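Local coordinates for protein PA1221 (Pseudomonas aeruginosa, PDB 4DG9) that combines, in a single chain, an AMP-binding enzyme module of the ANL superfamily with a phosphopantetheine attachment (carrier) domain, at residues H40-A45 and D54-L59; S66-E71 and P150-S155; G81-Y86 and I107-P112. All blocks are in the same frame, centred on the assembly; numbering follows the deposited sequence.

Interaction 1 of 3, residues H40-A45 and D54-L59; sequences HPHREA and DYRQLL
P41 and R43, both in the type I turn H40–R43, present their carbonyls to the first backbone N-H groups of helix 55-72, whose start is closed by a capping box of D54 and Q57. R56 N reaches P41 O at 3.1 Å with a nearly straight N-H...O angle of 175°, in the carbonyl plane and on a lone pair. Y55 N binds R43 O, also at 3.1 Å, but bent. In the capping box, D54 OD1 receives Q57 N at 3.0 Å, while D54 N returns a bond to Q57 OE1. The D54 torsion (chi1 66°), which sets CG between N and the carbonyl carbon, turns OD1 to that amide. On the outer side, P41 CB covers one face of the R56 guanidinium, 3.4 Å from R56 NH2. On the inner side, A45 CB makes a CH-pi contact over the Y55 ring, 3.8 Å from its centroid, and touches L58 CD2. E44 and D54 form an antiparallel, non-hydrogen-bonded pair joining strands 44-48 and 51-54. Beyond them, Y55 OH bonds to G230 O beside strand 231-234, and L58 packs on F33 of helix 29-39 and on T92 and L95 of helix 88-99.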
loop_
_atom_site.group_PDB
_atom_site.type_symbol
_atom_site.label_atom_id
_atom_site.label_comp_id
_atom_site.label_asym_id
_atom_site.label_seq_id
_atom_site.Cartn_x
_atom_site.Cartn_y
_atom_site.Cartn_z
ATOM N N HIS A 40 17.390 22.402 11.124
ATOM C CA HIS A 40 16.208 23.079 10.612
ATOM C C HIS A 40 15.105 23.216 11.646
ATOM O O HIS A 40 13.975 22.800 11.404
ATOM C CB HIS A 40 15.642 22.301 9.423
ATOM C CG HIS A 40 16.632 22.031 8.332
ATOM N ND1 HIS A 40 17.197 23.033 7.573
ATOM C CD2 HIS A 40 17.117 20.867 7.839
ATOM C CE1 HIS A 40 17.995 22.495 6.668
ATOM N NE2 HIS A 40 17.967 21.183 6.809
ATOM N N PRO A 41 15.404 23.855 12.777
ATOM C CA PRO A 41 14.430 23.832 13.869
ATOM C C PRO A 41 13.089 24.432 13.465
ATOM O O PRO A 41 12.051 23.971 13.944
ATOM C CB PRO A 41 15.099 24.693 14.947
ATOM C CG PRO A 41 16.567 24.692 14.589
ATOM C CD PRO A 41 16.585 24.671 13.098
ATOM N N HIS A 42 13.117 25.440 12.597
ATOM C CA HIS A 42 11.906 26.184 12.229
ATOM C C HIS A 42 11.231 25.789 10.932
ATOM O O HIS A 42 10.250 26.415 10.540
ATOM C CB HIS A 42 12.199 27.680 12.224
ATOM C CG HIS A 42 12.957 28.126 13.430
ATOM N ND1 HIS A 42 12.498 27.904 14.714
ATOM C CD2 HIS A 42 14.164 28.725 13.555
ATOM C CE1 HIS A 42 13.384 28.367 15.576
ATOM N NE2 HIS A 42 14.402 28.873 14.899
ATOM N N ARG A 43 11.750 24.774 10.252
ATOM C CA ARG A 43 11.110 24.316 9.029
ATOM C C ARG A 43 9.884 23.511 9.414
ATOM O O ARG A 43 9.900 22.843 10.450
ATOM C CB ARG A 43 12.059 23.430 8.220
ATOM C CG ARG A 43 13.321 24.126 7.709
ATOM C CD ARG A 43 13.913 23.366 6.521
ATOM N NE ARG A 43 12.975 23.292 5.401
ATOM C CZ ARG A 43 12.756 24.293 4.558
ATOM N NH1 ARG A 43 13.422 25.428 4.709
ATOM N NH2 ARG A 43 11.894 24.158 3.560
ATOM N N GLU A 44 8.830 23.571 8.594
ATOM C CA GLU A 44 7.668 22.733 8.821
ATOM C C GLU A 44 8.075 21.271 8.685
ATOM O O GLU A 44 8.566 20.849 7.632
ATOM C CB GLU A 44 6.572 23.028 7.794
ATOM C CG GLU A 44 5.798 24.310 8.013
ATOM C CD GLU A 44 4.652 24.489 7.013
ATOM O OE1 GLU A 44 4.899 25.021 5.906
ATOM O OE2 GLU A 44 3.502 24.103 7.329
ATOM N N ALA A 45 7.879 20.508 9.758
ATOM C CA ALA A 45 7.988 19.051 9.723
ATOM C C ALA A 45 6.673 18.398 9.311
ATOM O O ALA A 45 6.660 17.381 8.618
ATOM C CB ALA A 45 8.467 18.509 11.069
ATOM N N ASP A 54 6.759 22.443 13.693
ATOM C CA ASP A 54 8.107 22.507 13.141
ATOM C C ASP A 54 9.012 21.421 13.709
ATOM O O ASP A 54 8.599 20.680 14.609
ATOM C CB ASP A 54 8.720 23.924 13.196
ATOM C CG ASP A 54 8.977 24.443 14.614
ATOM O OD1 ASP A 54 9.357 23.670 15.527
ATOM O OD2 ASP A 54 8.848 25.676 14.793
ATOM N N TYR A 55 10.239 21.328 13.189
ATOM C CA TYR A 55 11.157 20.258 13.593
ATOM C C TYR A 55 11.461 20.244 15.094
ATOM O O TYR A 55 11.358 19.208 15.730
ATOM C CB TYR A 55 12.444 20.294 12.770
ATOM C CG TYR A 55 12.320 19.527 11.476
ATOM C CD1 TYR A 55 11.667 20.080 10.399
ATOM C CD2 TYR A 55 12.831 18.233 11.342
ATOM C CE1 TYR A 55 11.534 19.387 9.215
ATOM C CE2 TYR A 55 12.696 17.532 10.150
ATOM C CZ TYR A 55 12.044 18.132 9.095
ATOM O OH TYR A 55 11.866 17.491 7.910
ATOM N N ARG A 56 11.830 21.392 15.653
ATOM C CA ARG A 56 12.067 21.512 17.089
ATOM C C ARG A 56 10.869 21.019 17.926
ATOM O O ARG A 56 11.045 20.265 18.887
ATOM C CB ARG A 56 12.415 22.963 17.449
ATOM C CG ARG A 56 12.874 23.164 18.883
ATOM C CD ARG A 56 12.788 24.629 19.322
ATOM N NE ARG A 56 13.713 25.511 18.605
ATOM C CZ ARG A 56 15.036 25.342 18.542
ATOM N NH1 ARG A 56 15.610 24.306 19.148
ATOM N NH2 ARG A 56 15.786 26.204 17.864
ATOM N N GLN A 57 9.658 21.430 17.544
ATOM C CA GLN A 57 8.434 20.996 18.220
ATOM C C GLN A 57 8.200 19.496 18.054
ATOM O O GLN A 57 7.888 18.782 19.023
ATOM C CB GLN A 57 7.223 21.787 17.712
ATOM C CG GLN A 57 7.429 23.300 17.786
ATOM C CD GLN A 57 6.213 24.125 17.372
ATOM O OE1 GLN A 57 5.659 23.971 16.273
ATOM N NE2 GLN A 57 5.805 25.028 18.256
ATOM N N LEU A 58 8.357 19.001 16.832
ATOM C CA LEU A 58 8.178 17.574 16.646
ATOM C C LEU A 58 9.139 16.844 17.590
ATOM O O LEU A 58 8.718 15.988 18.376
ATOM C CB LEU A 58 8.386 17.165 15.191
ATOM C CG LEU A 58 8.153 15.689 14.876
ATOM C CD1 LEU A 58 6.768 15.241 15.342
ATOM C CD2 LEU A 58 8.331 15.448 13.392
ATOM N N LEU A 59 10.416 17.225 17.546
ATOM C CA LEU A 59 11.432 16.599 18.384
ATOM C C LEU A 59 11.094 16.615 19.877
ATOM O O LEU A 59 11.222 15.588 20.547
ATOM C CB LEU A 59 12.793 17.236 18.160
ATOM C CG LEU A 59 13.962 16.604 18.934
ATOM C CD1 LEU A 59 14.165 15.136 18.604
ATOM C CD2 LEU A 59 15.206 17.366 18.624
#

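Interaction 2 of 3, residues S66-E71 and P150-S155; sequences SDYLLE and PAAPAS
A surface contact of van der Waals type, without a hydrogen bond between its segments, lays D67, Y68 and E71 of helix 55-72 against A152, P153 and S155 of the loop that leads from strand 143-145 to strand 166-171. Only 265 Å² is buried, both sides summed, and the closest pair of CA atoms is that of Y68 and A152, 5.2 Å apart. The methyl of A152 points at the helix and rests beside the backbone of Y68, with A152 CB 3.9 Å from Y68 CA. The same methyl meets the edge of the Y68 ring, near the ring plane, at 4.0 Å from Y68 CD1. Y68 carries its CG opposite the backbone N (chi1 179°), which sets the ring along this flank of the helix, where it also stacks edge-to-face with H72. One turn further on, E71 crosses P153 at about a right angle, its OE1 3.7 Å from P153 CD. By its backbone angles, P153 is the centre of an inverse gamma turn, a tight bend from A152 to A154. The model is poorly ordered from P153 to S155, and the fine geometry there carries little weight. At the far end D67 points toward the loop, and its OD1 lies close to S155 CA. The stronger partner of that carboxylate is R158, a little further along the same loop, which forms a salt bridge with D67 OD1. Deeper in, S66 OG is hydrogen-bonded to S100 OG, and L70 packs on S100, V156 and R158.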
loop_
_atom_site.group_PDB
_atom_site.type_symbol
_atom_site.label_atom_id
_atom_site.label_comp_id
_atom_site.label_asym_id
_atom_site.label_seq_id
_atom_site.Cartn_x
_atom_site.Cartn_y
_atom_site.Cartn_z
ATOM N N SER A 66 8.500 9.670 24.342
ATOM C CA SER A 66 9.530 8.668 24.505
ATOM C C SER A 66 9.844 8.491 25.997
ATOM O O SER A 66 9.987 7.372 26.461
ATOM C CB SER A 66 10.775 9.056 23.700
ATOM O OG SER A 66 11.754 8.047 23.772
ATOM N N ASP A 67 9.939 9.589 26.744
ATOM C CA ASP A 67 10.114 9.519 28.202
ATOM C C ASP A 67 9.070 8.589 28.836
ATOM O O ASP A 67 9.391 7.707 29.661
ATOM C CB ASP A 67 10.053 10.916 28.820
ATOM C CG ASP A 67 11.230 11.808 28.375
ATOM O OD1 ASP A 67 12.357 11.279 28.206
ATOM O OD2 ASP A 67 11.029 13.037 28.186
ATOM N N TYR A 68 7.823 8.753 28.416
ATOM C CA TYR A 68 6.773 7.803 28.847
ATOM C C TYR A 68 7.032 6.312 28.453
ATOM O O TYR A 68 6.924 5.378 29.289
ATOM C CB TYR A 68 5.423 8.296 28.301
ATOM C CG TYR A 68 4.218 7.448 28.623
ATOM C CD1 TYR A 68 3.526 7.597 29.823
ATOM C CD2 TYR A 68 3.745 6.516 27.705
ATOM C CE1 TYR A 68 2.409 6.822 30.102
ATOM C CE2 TYR A 68 2.633 5.737 27.974
ATOM C CZ TYR A 68 1.972 5.893 29.164
ATOM O OH TYR A 68 0.866 5.112 29.401
ATOM N N LEU A 69 7.373 6.092 27.181
ATOM C CA LEU A 69 7.641 4.734 26.683
ATOM C C LEU A 69 8.787 4.038 27.417
ATOM O O LEU A 69 8.670 2.876 27.813
ATOM C CB LEU A 69 7.912 4.736 25.170
ATOM C CG LEU A 69 6.730 5.293 24.366
ATOM C CD1 LEU A 69 6.987 5.259 22.864
ATOM C CD2 LEU A 69 5.420 4.577 24.716
ATOM N N LEU A 70 9.886 4.764 27.591
ATOM C CA LEU A 70 11.069 4.258 28.267
ATOM C C LEU A 70 10.739 3.955 29.707
ATOM O O LEU A 70 11.253 2.985 30.285
ATOM C CB LEU A 70 12.209 5.270 28.187
ATOM C CG LEU A 70 12.809 5.303 26.777
ATOM C CD1 LEU A 70 13.884 6.343 26.630
ATOM C CD2 LEU A 70 13.349 3.939 26.428
ATOM N N GLU A 71 9.879 4.778 30.300
ATOM C CA GLU A 71 9.431 4.423 31.629
ATOM C C GLU A 71 8.794 3.035 31.612
ATOM O O GLU A 71 9.165 2.179 32.409
ATOM C CB GLU A 71 8.471 5.444 32.211
ATOM C CG GLU A 71 8.294 5.261 33.696
ATOM C CD GLU A 71 6.905 5.638 34.163
ATOM O OE1 GLU A 71 6.280 6.517 33.529
ATOM O OE2 GLU A 71 6.436 5.044 35.163
ATOM N N PRO A 150 -0.139 12.738 30.399
ATOM C CA PRO A 150 0.334 13.356 31.645
ATOM C C PRO A 150 1.699 14.054 31.597
ATOM O O PRO A 150 1.956 14.894 32.457
ATOM C CB PRO A 150 0.430 12.161 32.609
ATOM C CG PRO A 150 -0.483 11.104 32.041
ATOM C CD PRO A 150 -0.967 11.558 30.688
ATOM N N ALA A 151 2.539 13.754 30.616
ATOM C CA ALA A 151 3.924 14.218 30.646
ATOM C C ALA A 151 4.735 13.585 31.782
ATOM O O ALA A 151 4.991 14.211 32.812
ATOM C CB ALA A 151 3.987 15.737 30.710
ATOM N N ALA A 152 5.101 12.319 31.562
ATOM C CA ALA A 152 5.853 11.461 32.489
ATOM C C ALA A 152 7.266 11.962 32.835
ATOM O O ALA A 152 7.678 13.018 32.366
ATOM C CB ALA A 152 5.918 10.054 31.908
ATOM N N PRO A 153 8.021 11.186 33.641
ATOM C CA PRO A 153 9.204 11.712 34.342
ATOM C C PRO A 153 10.357 12.265 33.498
ATOM O O PRO A 153 11.423 11.661 33.367
ATOM C CB PRO A 153 9.685 10.507 35.155
ATOM C CG PRO A 153 8.445 9.767 35.459
ATOM C CD PRO A 153 7.599 9.893 34.216
ATOM N N ALA A 154 10.072 13.393 32.860
ATOM C CA ALA A 154 10.999 14.526 32.721
ATOM C C ALA A 154 12.287 14.296 31.942
ATOM O O ALA A 154 12.912 15.257 31.490
ATOM C CB ALA A 154 11.318 15.120 34.109
ATOM N N SER A 155 12.688 13.041 31.794
ATOM C CA SER A 155 13.720 12.686 30.828
ATOM C C SER A 155 14.184 11.262 30.992
ATOM O O SER A 155 14.050 10.662 32.055
ATOM C CB SER A 155 14.943 13.595 30.932
ATOM O OG SER A 155 16.019 13.049 30.184
#

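Interaction 3 of 3, residues G81-Y86 and I107-P112; sequences GVYGEY and IDLKQP
V82 O accepts a hydrogen bond from I107 N at 3.0 Å, with an N-H...O angle of 155° and the donor tilted from the carbonyl plane. It continues the pairing of strands 79-83 and 103-106, in which V82 also bonds with L105. A chi1 of -174° swings the Y83 ring out beside its carbonyl carbon and against L109, whose CG sits over the centre of one ring face, 14° off the normal. The placement fits a CH-pi contact, but the spacing is too short to be trusted and its detail is doubtful. L109 is carried there by a type I turn from D108 to Q111. Within it, D108 OD1 accepts from K110 N at 2.7 Å, an Asx turn, and D108 OD2 takes Q111 NE2 at 3.1 Å, both donors lying out of the carboxylate plane, that of Q111 much further than that of K110. At the surface, E85 OE2 and K110 NZ form a long salt bridge of 3.9 Å, and the poor order of K110 suggests a loose tie. Strand 79-83, helix 88-99 and strand 103-106 make a beta-alpha-beta unit of a parallel sheet. V82 turns away from the loop onto L94 and I97 of helix 88-99. I107 packs on N116 and C120 of helix 113-123, N116 ND2 also binding D108 O, while G81 and Y83 bond through their backbones to strand 125-130 and its end.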
loop_
_atom_site.group_PDB
_atom_site.type_symbol
_atom_site.label_atom_id
_atom_site.label_comp_id
_atom_site.label_asym_id
_atom_site.label_seq_id
_atom_site.Cartn_x
_atom_site.Cartn_y
_atom_site.Cartn_z
ATOM N N GLY A 81 2.359 -0.861 19.212
ATOM C CA GLY A 81 1.325 -0.583 18.235
ATOM C C GLY A 81 0.922 0.881 18.156
ATOM O O GLY A 81 1.091 1.655 19.094
ATOM N N VAL A 82 0.385 1.251 17.002
ATOM C CA VAL A 82 -0.162 2.569 16.779
ATOM C C VAL A 82 -1.503 2.433 16.075
ATOM O O VAL A 82 -1.642 1.653 15.122
ATOM C CB VAL A 82 0.770 3.416 15.901
ATOM C CG1 VAL A 82 0.088 4.730 15.511
ATOM C CG2 VAL A 82 2.055 3.681 16.641
ATOM N N TYR A 83 -2.491 3.184 16.550
ATOM C CA TYR A 83 -3.743 3.285 15.827
ATOM C C TYR A 83 -4.226 4.706 15.608
ATOM O O TYR A 83 -3.955 5.606 16.400
ATOM C CB TYR A 83 -4.875 2.467 16.454
ATOM C CG TYR A 83 -6.093 2.519 15.552
ATOM C CD1 TYR A 83 -5.978 2.209 14.192
ATOM C CD2 TYR A 83 -7.337 2.929 16.028
ATOM C CE1 TYR A 83 -7.073 2.272 13.334
ATOM C CE2 TYR A 83 -8.452 3.000 15.175
ATOM C CZ TYR A 83 -8.313 2.667 13.829
ATOM O OH TYR A 83 -9.404 2.728 12.982
ATOM N N GLY A 84 -5.014 4.848 14.552
ATOM C CA GLY A 84 -5.574 6.099 14.096
ATOM C C GLY A 84 -5.044 6.601 12.764
ATOM O O GLY A 84 -3.900 6.380 12.382
ATOM N N GLU A 85 -5.914 7.328 12.074
ATOM C CA GLU A 85 -5.603 7.911 10.794
ATOM C C GLU A 85 -4.531 8.937 11.014
ATOM O O GLU A 85 -4.335 9.420 12.130
ATOM C CB GLU A 85 -6.836 8.613 10.234
ATOM C CG GLU A 85 -8.014 7.695 10.011
ATOM C CD GLU A 85 -7.778 6.727 8.876
ATOM O OE1 GLU A 85 -7.073 7.104 7.915
ATOM O OE2 GLU A 85 -8.294 5.589 8.947
ATOM N N TYR A 86 -3.839 9.285 9.940
ATOM C CA TYR A 86 -2.710 10.178 10.055
ATOM C C TYR A 86 -3.071 11.443 10.824
ATOM O O TYR A 86 -4.068 12.089 10.529
ATOM C CB TYR A 86 -2.179 10.522 8.671
ATOM C CG TYR A 86 -1.456 9.371 8.033
ATOM C CD1 TYR A 86 -0.344 8.805 8.659
ATOM C CD2 TYR A 86 -1.866 8.850 6.800
ATOM C CE1 TYR A 86 0.336 7.752 8.099
ATOM C CE2 TYR A 86 -1.190 7.790 6.224
ATOM C CZ TYR A 86 -0.086 7.245 6.892
ATOM O OH TYR A 86 0.597 6.197 6.354
ATOM N N ILE A 107 -1.750 -1.094 13.802
ATOM C CA ILE A 107 -2.932 -1.907 13.985
ATOM C C ILE A 107 -4.100 -1.181 13.361
ATOM O O ILE A 107 -4.480 -0.120 13.825
ATOM C CB ILE A 107 -3.236 -2.062 15.443
ATOM C CG1 ILE A 107 -2.034 -2.698 16.136
ATOM C CG2 ILE A 107 -4.517 -2.872 15.610
ATOM C CD1 ILE A 107 -1.690 -4.077 15.579
ATOM N N ASP A 108 -4.657 -1.747 12.300
ATOM C CA ASP A 108 -5.755 -1.122 11.581
ATOM C C ASP A 108 -7.052 -1.591 12.232
ATOM O O ASP A 108 -7.338 -2.784 12.249
ATOM C CB ASP A 108 -5.694 -1.553 10.113
ATOM C CG ASP A 108 -6.794 -0.935 9.264
ATOM O OD1 ASP A 108 -7.783 -0.418 9.847
ATOM O OD2 ASP A 108 -6.665 -0.986 8.011
ATOM N N LEU A 109 -7.832 -0.674 12.793
ATOM C CA LEU A 109 -9.043 -1.102 13.503
ATOM C C LEU A 109 -10.221 -1.287 12.552
ATOM O O LEU A 109 -11.315 -1.632 12.973
ATOM C CB LEU A 109 -9.395 -0.192 14.693
ATOM C CG LEU A 109 -8.496 -0.268 15.942
ATOM C CD1 LEU A 109 -9.095 0.542 17.092
ATOM C CD2 LEU A 109 -8.255 -1.700 16.389
ATOM N N LYS A 110 -9.981 -1.046 11.269
ATOM C CA LYS A 110 -10.926 -1.446 10.237
ATOM C C LYS A 110 -10.927 -2.959 10.054
ATOM O O LYS A 110 -11.674 -3.477 9.234
ATOM C CB LYS A 110 -10.606 -0.772 8.895
ATOM C CG LYS A 110 -10.826 0.724 8.882
ATOM C CD LYS A 110 -10.504 1.322 7.522
ATOM C CE LYS A 110 -10.405 2.839 7.628
ATOM N NZ LYS A 110 -11.464 3.409 8.516
ATOM N N GLN A 111 -10.071 -3.663 10.790
ATOM C CA GLN A 111 -9.837 -5.076 10.502
ATOM C C GLN A 111 -10.410 -5.938 11.606
ATOM O O GLN A 111 -10.631 -5.459 12.704
ATOM C CB GLN A 111 -8.345 -5.378 10.314
ATOM C CG GLN A 111 -7.666 -4.499 9.263
ATOM C CD GLN A 111 -8.308 -4.609 7.876
ATOM O OE1 GLN A 111 -9.004 -5.582 7.570
ATOM N NE2 GLN A 111 -8.071 -3.605 7.034
ATOM N N PRO A 112 -10.719 -7.203 11.296
ATOM C CA PRO A 112 -11.347 -8.025 12.330
ATOM C C PRO A 112 -10.414 -8.345 13.497
ATOM O O PRO A 112 -9.192 -8.485 13.346
ATOM C CB PRO A 112 -11.775 -9.296 11.574
ATOM C CG PRO A 112 -11.014 -9.293 10.309
ATOM C CD PRO A 112 -10.733 -7.857 9.977
#

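In the fold
Helix 55-72 ties interactions 1 and 2 together: the first holds its N-terminal end, and the second flanks its later turns, with centres about 21 Å apart and nearest atoms about 7 Å apart. The chain then enters strand 79-83, where interaction 3 lies, its centre about 24 Å from that of interaction 2 and about 26 Å from that of interaction 1. Along the sequence, interaction 3 falls between the two segments of interaction 2. Interactions 1 and 2 lie peripherally, their centres about 28 and 33 Å from the centre of the chain, whereas interaction 3 is at about 14 Å. The K110 side chain, poorly ordered, is about 8 Å from the bound DG9, too far for contact.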